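Local coordinates for protein disulfide-isomerase A4 (Rattus norvegicus, PDB 3EC3) that catalyses the rearrangement of disulfide bonds in proteins of the endoplasmic reticulum, and is represented here by its noncatalytic b and b' domains, at residues Gly74-Met79 with Lys107-Lys112. The protein carries 1 engineered substitution. Residues are numbered along the deposited sequence; the frame is centred on the assembly and turned at random.
Sequences GKLVLM and KDYVVK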
loop_
_atom_site.group_PDB
_atom_site.type_symbol
_atom_site.label_atom_id
_atom_site.label_comp_id
_atom_site.label_asym_id
_atom_site.label_seq_id
_atom_site.Cartn_x
_atom_site.Cartn_y
_atom_site.Cartn_z
ATOM N N GLY A 74 21.524 -11.311 -2.198
ATOM C CA GLY A 74 20.717 -12.521 -2.035
ATOM C C GLY A 74 19.440 -12.229 -1.291
ATOM O O GLY A 74 19.037 -12.989 -0.408
ATOM N N LYS A 75 18.818 -11.100 -1.624
ATOM C CA LYS A 75 17.652 -10.637 -0.900
ATOM C C LYS A 75 16.545 -10.109 -1.823
ATOM O O LYS A 75 16.796 -9.546 -2.892
ATOM C CB LYS A 75 18.036 -9.487 0.070
ATOM C CG LYS A 75 19.238 -9.756 1.033
ATOM C CD LYS A 75 18.869 -10.662 2.154
ATOM C CE LYS A 75 20.058 -10.925 3.070
ATOM N NZ LYS A 75 19.824 -12.233 3.741
ATOM N N LEU A 76 15.308 -10.224 -1.367
ATOM C CA LEU A 76 14.214 -9.516 -1.984
ATOM C C LEU A 76 13.863 -8.358 -1.019
ATOM O O LEU A 76 13.658 -8.591 0.180
ATOM C CB LEU A 76 13.053 -10.497 -2.081
ATOM C CG LEU A 76 11.750 -10.252 -2.840
ATOM C CD1 LEU A 76 10.521 -10.473 -1.970
ATOM C CD2 LEU A 76 11.729 -8.992 -3.731
ATOM N N VAL A 77 13.783 -7.126 -1.526
ATOM C CA VAL A 77 13.600 -5.967 -0.668
ATOM C C VAL A 77 12.335 -5.289 -1.201
ATOM O O VAL A 77 12.222 -5.067 -2.403
ATOM C CB VAL A 77 14.808 -5.006 -0.762
ATOM C CG1 VAL A 77 14.549 -3.760 0.065
ATOM C CG2 VAL A 77 16.133 -5.722 -0.337
ATOM N N LEU A 78 11.397 -4.975 -0.314
ATOM C CA LEU A 78 10.196 -4.245 -0.696
ATOM C C LEU A 78 10.194 -2.958 0.103
ATOM O O LEU A 78 10.351 -2.988 1.363
ATOM C CB LEU A 78 8.936 -5.029 -0.364
ATOM C CG LEU A 78 8.346 -5.886 -1.504
ATOM C CD1 LEU A 78 9.133 -7.115 -1.572
ATOM C CD2 LEU A 78 6.838 -6.206 -1.191
HETATM N N MSE A 79 10.014 -1.850 -0.603
HETATM C CA MSE A 79 10.002 -0.557 0.017
HETATM C C MSE A 79 8.819 0.233 -0.502
HETATM O O MSE A 79 8.334 -0.021 -1.609
HETATM C CB MSE A 79 11.295 0.168 -0.317
HETATM C CG MSE A 79 12.512 -0.507 0.260
HETATM SE SE MSE A 79 14.134 0.402 -0.342
HETATM C CE MSE A 79 14.208 -0.371 -2.132
ATOM N N LYS A 107 6.476 -15.136 -4.049
ATOM C CA LYS A 107 5.201 -14.604 -4.498
ATOM C C LYS A 107 4.325 -14.251 -3.292
ATOM O O LYS A 107 3.763 -13.170 -3.247
ATOM C CB LYS A 107 4.539 -15.605 -5.464
ATOM C CG LYS A 107 3.073 -15.345 -5.784
ATOM C CD LYS A 107 2.482 -16.286 -6.879
ATOM C CE LYS A 107 3.468 -17.402 -7.401
ATOM N NZ LYS A 107 2.773 -18.543 -8.127
ATOM N N ASP A 108 4.245 -15.153 -2.312
ATOM C CA ASP A 108 3.533 -14.882 -1.065
ATOM C C ASP A 108 4.021 -13.637 -0.320
ATOM O O ASP A 108 3.200 -12.843 0.120
ATOM C CB ASP A 108 3.617 -16.098 -0.135
ATOM C CG ASP A 108 2.714 -17.245 -0.574
ATOM O OD1 ASP A 108 1.991 -17.137 -1.595
ATOM O OD2 ASP A 108 2.745 -18.272 0.118
ATOM N N TYR A 109 5.344 -13.480 -0.163
ATOM C CA TYR A 109 5.926 -12.345 0.589
ATOM C C TYR A 109 5.589 -10.996 -0.081
ATOM O O TYR A 109 5.285 -9.994 0.604
ATOM C CB TYR A 109 7.442 -12.501 0.672
ATOM C CG TYR A 109 8.155 -11.601 1.657
ATOM C CD1 TYR A 109 8.728 -10.415 1.242
ATOM C CD2 TYR A 109 8.275 -11.965 2.998
ATOM C CE1 TYR A 109 9.411 -9.595 2.129
ATOM C CE2 TYR A 109 8.945 -11.161 3.897
ATOM C CZ TYR A 109 9.509 -9.973 3.446
ATOM O OH TYR A 109 10.167 -9.158 4.326
ATOM N N VAL A 110 5.670 -10.966 -1.410
ATOM C CA VAL A 110 5.309 -9.767 -2.191
ATOM C C VAL A 110 3.840 -9.413 -1.964
ATOM O O VAL A 110 3.516 -8.287 -1.679
ATOM C CB VAL A 110 5.589 -9.978 -3.710
ATOM C CG1 VAL A 110 5.008 -8.837 -4.508
ATOM C CG2 VAL A 110 7.100 -10.108 -3.957
ATOM N N VAL A 111 2.946 -10.395 -2.073
ATOM C CA VAL A 111 1.513 -10.107 -1.879
ATOM C C VAL A 111 1.278 -9.624 -0.439
ATOM O O VAL A 111 0.678 -8.576 -0.235
ATOM C CB VAL A 111 0.594 -11.307 -2.292
ATOM C CG1 VAL A 111 -0.894 -11.036 -1.943
ATOM C CG2 VAL A 111 0.728 -11.591 -3.802
ATOM N N LYS A 112 1.828 -10.343 0.522
ATOM C CA LYS A 112 1.720 -9.996 1.925
ATOM C C LYS A 112 2.132 -8.559 2.194
ATOM O O LYS A 112 1.389 -7.814 2.856
ATOM C CB LYS A 112 2.553 -10.964 2.776
ATOM C CG LYS A 112 2.552 -10.618 4.272
ATOM C CD LYS A 112 3.070 -11.749 5.109
ATOM C CE LYS A 112 3.119 -11.368 6.588
ATOM N NZ LYS A 112 3.829 -12.443 7.383
#
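Leu76 reaches from strand 75-79 to helix 103-113 with a single methyl: its CD1 lies 3.7 Å from CD1 of Tyr109, oblique to the ring, and 4.0 Å from CG2 of Val110. The Leu76 and Tyr109 side chains run alongside each other in opposite senses, and that of Val110 lies roughly perpendicular to Leu76. Two residues on, and so on the same side of the strand, Leu78 brings its CD1 near the plane of the Tyr109 ring, at the edge, with 4.4 Å to CD1 of the tyrosine. Its other methyl, CD2, settles 4.0 Å from the backbone O of Val110, a van der Waals contact with the helix backbone. The leucine fork thus lets Leu78 meet ring and backbone with separate methyls, while Leu76 spends CD1 on both partners. In Val110, CG1 is anti to the backbone N (chi1 171°), and it is CG2, beside that N, that meets Leu76. The axes of the two short segments lie 9.9 Å apart, the usual helix-on-sheet spacing, which a layer of leucine and valine fills. Farther out, Ile29 of the adjacent strand 28-32 touches Leu76, Leu78 and Val110, while Leu51 of helix 39-51 also packs on Val110. The large flat ring of partly exposed Tyr109 suits the margin, carrying the packing over His93 and Met95 of edge strand 93-96. A C-terminal helix laid on a mixed sheet of order 1-3-2-4-5, with 75-79 antiparallel to both neighbours, marks the thioredoxin-like fold, here the first of the fragment's two such domains.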